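Local coordinates for transcriptional regulators (LACI-FAMILY TRANSCRIPTIONAL REGULATORY PROTEIN) (Corynebacterium glutamicum, PDB 3GYB), which probably acts as a LacI-family DNA-binding transcription factor, whose periplasmic-binding-protein-like regulatory part holds a magnesium ion, at residues Y211-L216 with T226-S231; A179-N184 with S207-D212. One frame throughout, in Å; residues are numbered along the deposited sequence.

Both contacts are buried in the same parallel part of the sheet, with strand 207-211 running through the middle of the pair: contact 2 sets strand 179-182 against it, and contact 1 carries its C-terminal end and the loop that follows across to strand 226-228. Contact 2 is core strand pairing, with three backbone hydrogen bonds and apolar side chains. Contact 1 lies where the strands give way to loops, and there the chemistry turns polar, with carboxylates, waters and a magnesium ion. Tyr211 and Asp212 belong to both, and between the contacts Ile227 N probably bonds to Gly210 O at 3.1 Å.

Contact 1 of 2, residues Y211-L216 with T226-S231; sequences YDNTPL and TIDDNS. With MG (magnesium ion), chain C.
Tyr211 lays one face of its ring on Ile227, whose CG2 stands 3.8 Å from the ring centroid and only 15° off the ring normal, a CH-pi contact. With CG anti to the backbone N (chi1 -157°), the tyrosine also brings its ring edge to Asp229, where CE2 meets CB at 3.7 Å; the carboxylate plane stands nearly perpendicular to the ring. The phenol OH is taken by Asn100, and Arg134 makes a cation-pi contact with the same ring.

Beyond the tyrosine, Asp212 N gives a nearly straight hydrogen bond to Ile227 O at 2.8 Å, with an N-H...O angle of 170°. Next, Asn213 N donates a hydrogen bond to Thr226 OG1 at 3.2 Å. That hydroxyl is also hydrogen-bonded to Asp185, while Thr226 CG2 lies against Asn213 CA. The contact joins the ends of the beta-alpha-beta unit formed by strand 207-211, helix 215-218 and strand 226-228 in the periplasmic-binding-protein-like fold.

Here the loop after strand 207-211 and the turn leading into helix 231-246 supply three ligands to a magnesium ion, Asp212 O, Asp229 OD1 and Ser231 OG, and three waters complete its six. Ser231 OG is also hydrogen-bonded to Asp22. Metal binding accounts for the close approach of two acceptors, Asp212 O and Asp229 OD1, at 3.1 Å. A further water donates to Asp212 OD1 and Asp229 OD2, which would ease the repulsion between these neighbouring carboxylates. Asp228 OD1 accepts from Asn230 N at 2.8 Å in an Asx turn, and also from one metal-bound water.

Contact 2 of 2, residues A179-N184 with S207-D212; sequences AIFSSN and SIIGYD. With MG (magnesium ion), chain C.
Phe181 and Ile209 are paired on adjacent parallel strands, Phe181 CB lying 4.0 Å from Ile209 CG2 on one face of the sheet. Strands 179-182 and 207-211 run parallel, their N-to-C directions differing by 11°, and belong to a beta-alpha-beta unit, with helix 185-198 as the crossover, in the periplasmic-binding-protein-like fold. The hydrogen bonds step from strand to strand: Ile180 N to Ser207 O, Ile209 N to Ile180 O at 3.0 Å, and Ser182 N to Ile209 O at 2.8 Å. Ile180 O also takes a CA-H...O contact from Ile208 CA at 3.4 Å.

On the face of Ala179, Phe181 and Ile209, the phenylalanine extends past its partner until its CZ meets Tyr211 CD1 at 3.9 Å, the two rings touching edge to edge. Helix 102-115 covers this face, with Ala106 and Ala109 against Phe181 and Leu113 against Ile209. Ile180 and Ile208 lie on the other face, where helix 185-198 packs on Ile208 through Ala191 and Leu192.

Past the paired strands, Ser183 O comes 3.2 Å from Tyr211 CB and is hydrogen-bonded by Arg134. Asn184, the N-cap just before the crossover helix, has its OD1 hydrogen-bonded to Thr187; its CA makes a CA-H...O contact with Tyr211 O at 3.2 Å, and its CB lies beside Asp212 OD2. The turn into that helix is tied back by Ser182: with OG anti to the backbone N (chi1 -175°), the hydroxyl donates to Asn184 O in the carbonyl plane at 2.9 Å.

Contact 1 of 2, residues Y211-L216 with T226-S231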
loop_
_atom_site.group_PDB
_atom_site.type_symbol
_atom_site.label_atom_id
_atom_site.label_comp_id
_atom_site.label_asym_id
_atom_site.label_seq_id
_atom_site.Cartn_x
_atom_site.Cartn_y
_atom_site.Cartn_z
ATOM N N TYR A 211 12.782 -2.241 -6.535
ATOM C CA TYR A 211 12.657 -3.693 -6.584
ATOM C C TYR A 211 11.306 -4.069 -5.983
ATOM O O TYR A 211 10.973 -3.616 -4.890
ATOM C CB TYR A 211 13.793 -4.329 -5.761
ATOM C CG TYR A 211 14.162 -5.761 -6.122
ATOM C CD1 TYR A 211 15.466 -6.083 -6.502
ATOM C CD2 TYR A 211 13.228 -6.791 -6.042
ATOM C CE1 TYR A 211 15.832 -7.396 -6.789
ATOM C CE2 TYR A 211 13.587 -8.116 -6.332
ATOM C CZ TYR A 211 14.890 -8.403 -6.702
ATOM O OH TYR A 211 15.250 -9.708 -6.983
ATOM N N ASP A 212 10.538 -4.869 -6.725
ATOM C CA ASP A 212 9.213 -5.377 -6.342
ATOM C C ASP A 212 8.112 -5.111 -7.360
ATOM O O ASP A 212 7.162 -5.865 -7.433
ATOM C CB ASP A 212 8.710 -4.806 -5.004
ATOM C CG ASP A 212 9.445 -5.367 -3.802
ATOM O OD1 ASP A 212 10.197 -6.352 -3.956
ATOM O OD2 ASP A 212 9.257 -4.812 -2.698
ATOM N N ASN A 213 8.235 -4.051 -8.149
ATOM C CA ASN A 213 7.175 -3.690 -9.094
ATOM C C ASN A 213 5.832 -3.631 -8.366
ATOM O O ASN A 213 4.840 -4.260 -8.771
ATOM C CB ASN A 213 7.062 -4.663 -10.268
ATOM C CG ASN A 213 6.099 -4.146 -11.331
ATOM O OD1 ASN A 213 6.112 -2.957 -11.646
ATOM N ND2 ASN A 213 5.264 -5.025 -11.880
ATOM N N THR A 214 5.824 -2.871 -7.278
ATOM C CA THR A 214 4.633 -2.659 -6.464
ATOM C C THR A 214 3.626 -1.875 -7.298
ATOM O O THR A 214 3.982 -1.286 -8.320
ATOM C CB THR A 214 4.946 -1.778 -5.246
ATOM O OG1 THR A 214 5.564 -0.565 -5.699
ATOM C CG2 THR A 214 5.858 -2.488 -4.267
ATOM N N PRO A 215 2.354 -1.862 -6.877
ATOM C CA PRO A 215 1.339 -1.114 -7.626
ATOM C C PRO A 215 1.738 0.367 -7.683
ATOM O O PRO A 215 1.472 1.055 -8.665
ATOM C CB PRO A 215 0.075 -1.342 -6.805
ATOM C CG PRO A 215 0.279 -2.729 -6.275
ATOM C CD PRO A 215 1.730 -2.693 -5.832
ATOM N N LEU A 216 2.390 0.844 -6.625
ATOM C CA LEU A 216 2.840 2.232 -6.555
ATOM C C LEU A 216 3.815 2.548 -7.686
ATOM O O LEU A 216 3.743 3.607 -8.316
ATOM C CB LEU A 216 3.533 2.503 -5.212
ATOM C CG LEU A 216 2.703 2.439 -3.927
ATOM C CD1 LEU A 216 3.629 2.496 -2.717
ATOM C CD2 LEU A 216 1.713 3.593 -3.895
ATOM N N THR A 226 11.930 -0.516 -11.970
ATOM C CA THR A 226 12.081 -1.459 -10.874
ATOM C C THR A 226 12.328 -2.883 -11.358
ATOM O O THR A 226 12.129 -3.203 -12.530
ATOM C CB THR A 226 10.777 -1.429 -10.027
ATOM O OG1 THR A 226 10.869 -2.318 -8.912
ATOM C CG2 THR A 226 9.590 -1.840 -10.899
ATOM N N ILE A 227 12.773 -3.733 -10.443
ATOM C CA ILE A 227 13.008 -5.136 -10.758
ATOM C C ILE A 227 11.749 -5.905 -10.378
ATOM O O ILE A 227 11.306 -5.858 -9.231
ATOM C CB ILE A 227 14.185 -5.710 -9.942
ATOM C CG1 ILE A 227 15.483 -4.977 -10.302
ATOM C CG2 ILE A 227 14.289 -7.215 -10.171
ATOM C CD1 ILE A 227 15.846 -5.017 -11.776
ATOM N N ASP A 228 11.157 -6.590 -11.348
ATOM C CA ASP A 228 9.969 -7.393 -11.092
ATOM C C ASP A 228 10.445 -8.593 -10.272
ATOM O O ASP A 228 11.308 -9.348 -10.724
ATOM C CB ASP A 228 9.375 -7.867 -12.423
ATOM C CG ASP A 228 8.018 -8.518 -12.267
ATOM O OD1 ASP A 228 7.705 -9.018 -11.168
ATOM O OD2 ASP A 228 7.265 -8.543 -13.266
ATOM N N ASP A 229 9.912 -8.752 -9.061
ATOM C CA ASP A 229 10.296 -9.866 -8.195
ATOM C C ASP A 229 9.418 -11.089 -8.464
ATOM O O ASP A 229 9.420 -12.050 -7.689
ATOM C CB ASP A 229 10.182 -9.460 -6.714
ATOM C CG ASP A 229 8.751 -9.162 -6.299
ATOM O OD1 ASP A 229 7.966 -8.815 -7.196
ATOM O OD2 ASP A 229 8.412 -9.266 -5.098
ATOM N N ASN A 230 8.667 -11.039 -9.560
ATOM C CA ASN A 230 7.781 -12.128 -9.951
ATOM C C ASN A 230 6.894 -12.544 -8.778
ATOM O O ASN A 230 6.687 -13.734 -8.537
ATOM C CB ASN A 230 8.606 -13.333 -10.419
ATOM C CG ASN A 230 7.891 -14.154 -11.469
ATOM O OD1 ASN A 230 6.665 -14.271 -11.455
ATOM N ND2 ASN A 230 8.658 -14.737 -12.387
ATOM N N SER A 231 6.372 -11.564 -8.046
ATOM C CA SER A 231 5.523 -11.867 -6.901
ATOM C C SER A 231 4.250 -12.603 -7.315
ATOM O O SER A 231 3.644 -13.301 -6.507
ATOM C CB SER A 231 5.187 -10.583 -6.136
ATOM O OG SER A 231 4.828 -9.548 -7.025
HETATM MG MG MG C . 6.137 -7.750 -7.199
HETATM O O HOH W 1 10.394 -8.769 -3.018
HETATM O O HOH W 2 4.270 -6.543 -7.413
HETATM O O HOH W 3 6.116 -8.022 -9.356
HETATM O O HOH W 4 6.287 -7.646 -4.993
#

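Contact 2 of 2, residues A179-N184 with S207-D212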
loop_
_atom_site.group_PDB
_atom_site.type_symbol
_atom_site.label_atom_id
_atom_site.label_comp_id
_atom_site.label_asym_id
_atom_site.label_seq_id
_atom_site.Cartn_x
_atom_site.Cartn_y
_atom_site.Cartn_z
ATOM N N ALA A 179 23.408 7.552 -9.311
ATOM C CA ALA A 179 22.341 6.566 -9.429
ATOM C C ALA A 179 22.225 5.768 -8.148
ATOM O O ALA A 179 23.223 5.504 -7.479
ATOM C CB ALA A 179 22.617 5.630 -10.605
ATOM N N ILE A 180 20.997 5.391 -7.813
ATOM C CA ILE A 180 20.737 4.619 -6.611
ATOM C C ILE A 180 19.925 3.371 -6.920
ATOM O O ILE A 180 18.929 3.438 -7.644
ATOM C CB ILE A 180 19.931 5.450 -5.575
ATOM C CG1 ILE A 180 20.769 6.632 -5.084
ATOM C CG2 ILE A 180 19.504 4.562 -4.410
ATOM C CD1 ILE A 180 19.994 7.633 -4.221
ATOM N N PHE A 181 20.377 2.230 -6.406
ATOM C CA PHE A 181 19.631 0.987 -6.543
ATOM C C PHE A 181 19.030 0.780 -5.159
ATOM O O PHE A 181 19.735 0.444 -4.207
ATOM C CB PHE A 181 20.534 -0.201 -6.918
ATOM C CG PHE A 181 19.928 -1.552 -6.605
ATOM C CD1 PHE A 181 18.570 -1.796 -6.809
ATOM C CD2 PHE A 181 20.716 -2.578 -6.096
ATOM C CE1 PHE A 181 18.009 -3.034 -6.510
ATOM C CE2 PHE A 181 20.163 -3.822 -5.794
ATOM C CZ PHE A 181 18.808 -4.050 -6.000
ATOM N N SER A 182 17.728 1.022 -5.047
ATOM C CA SER A 182 17.016 0.872 -3.789
ATOM C C SER A 182 16.625 -0.589 -3.593
ATOM O O SER A 182 16.094 -1.223 -4.503
ATOM C CB SER A 182 15.761 1.750 -3.796
ATOM O OG SER A 182 15.115 1.703 -2.537
ATOM N N SER A 183 16.870 -1.113 -2.396
ATOM C CA SER A 183 16.571 -2.510 -2.110
ATOM C C SER A 183 15.133 -2.883 -2.443
ATOM O O SER A 183 14.855 -4.022 -2.806
ATOM C CB SER A 183 16.871 -2.831 -0.641
ATOM O OG SER A 183 16.955 -4.233 -0.452
ATOM N N ASN A 184 14.216 -1.928 -2.322
ATOM C CA ASN A 184 12.819 -2.192 -2.656
ATOM C C ASN A 184 12.104 -0.904 -3.038
ATOM O O ASN A 184 12.636 0.187 -2.852
ATOM C CB ASN A 184 12.102 -2.873 -1.492
ATOM C CG ASN A 184 12.267 -2.120 -0.201
ATOM O OD1 ASN A 184 11.876 -0.959 -0.096
ATOM N ND2 ASN A 184 12.869 -2.769 0.789
ATOM N N SER A 207 19.460 8.904 -11.202
ATOM C CA SER A 207 18.718 7.714 -11.615
ATOM C C SER A 207 18.376 6.892 -10.378
ATOM O O SER A 207 19.188 6.787 -9.458
ATOM C CB SER A 207 19.544 6.845 -12.570
ATOM O OG SER A 207 19.532 7.370 -13.890
ATOM N N ILE A 208 17.171 6.329 -10.351
ATOM C CA ILE A 208 16.741 5.503 -9.229
ATOM C C ILE A 208 16.026 4.251 -9.723
ATOM O O ILE A 208 15.116 4.329 -10.546
ATOM C CB ILE A 208 15.768 6.265 -8.287
ATOM C CG1 ILE A 208 16.505 7.412 -7.588
ATOM C CG2 ILE A 208 15.189 5.305 -7.249
ATOM C CD1 ILE A 208 15.600 8.311 -6.750
ATOM N N ILE A 209 16.450 3.092 -9.235
ATOM C CA ILE A 209 15.791 1.857 -9.623
ATOM C C ILE A 209 15.390 1.123 -8.348
ATOM O O ILE A 209 16.174 1.032 -7.398
ATOM C CB ILE A 209 16.699 0.968 -10.522
ATOM C CG1 ILE A 209 15.975 -0.345 -10.843
ATOM C CG2 ILE A 209 18.047 0.731 -9.845
ATOM C CD1 ILE A 209 16.608 -1.153 -11.969
ATOM N N GLY A 210 14.154 0.632 -8.325
ATOM C CA GLY A 210 13.651 -0.073 -7.159
ATOM C C GLY A 210 13.604 -1.576 -7.339
ATOM O O GLY A 210 14.289 -2.127 -8.201
ATOM N N TYR A 211 12.782 -2.241 -6.535
ATOM C CA TYR A 211 12.657 -3.693 -6.584
ATOM C C TYR A 211 11.306 -4.069 -5.983
ATOM O O TYR A 211 10.973 -3.616 -4.890
ATOM C CB TYR A 211 13.793 -4.329 -5.761
ATOM C CG TYR A 211 14.162 -5.761 -6.122
ATOM C CD1 TYR A 211 15.466 -6.083 -6.502
ATOM C CD2 TYR A 211 13.228 -6.791 -6.042
ATOM C CE1 TYR A 211 15.832 -7.396 -6.789
ATOM C CE2 TYR A 211 13.587 -8.116 -6.332
ATOM C CZ TYR A 211 14.890 -8.403 -6.702
ATOM O OH TYR A 211 15.250 -9.708 -6.983
ATOM N N ASP A 212 10.538 -4.869 -6.725
ATOM C CA ASP A 212 9.213 -5.377 -6.342
ATOM C C ASP A 212 8.112 -5.111 -7.360
ATOM O O ASP A 212 7.162 -5.865 -7.433
ATOM C CB ASP A 212 8.710 -4.806 -5.004
ATOM C CG ASP A 212 9.445 -5.367 -3.802
ATOM O OD1 ASP A 212 10.197 -6.352 -3.956
ATOM O OD2 ASP A 212 9.257 -4.812 -2.698
HETATM MG MG MG C . 6.137 -7.750 -7.199
HETATM O O HOH W 2 4.270 -6.543 -7.413
HETATM O O HOH W 3 6.116 -8.022 -9.356
HETATM O O HOH W 4 6.287 -7.646 -4.993
#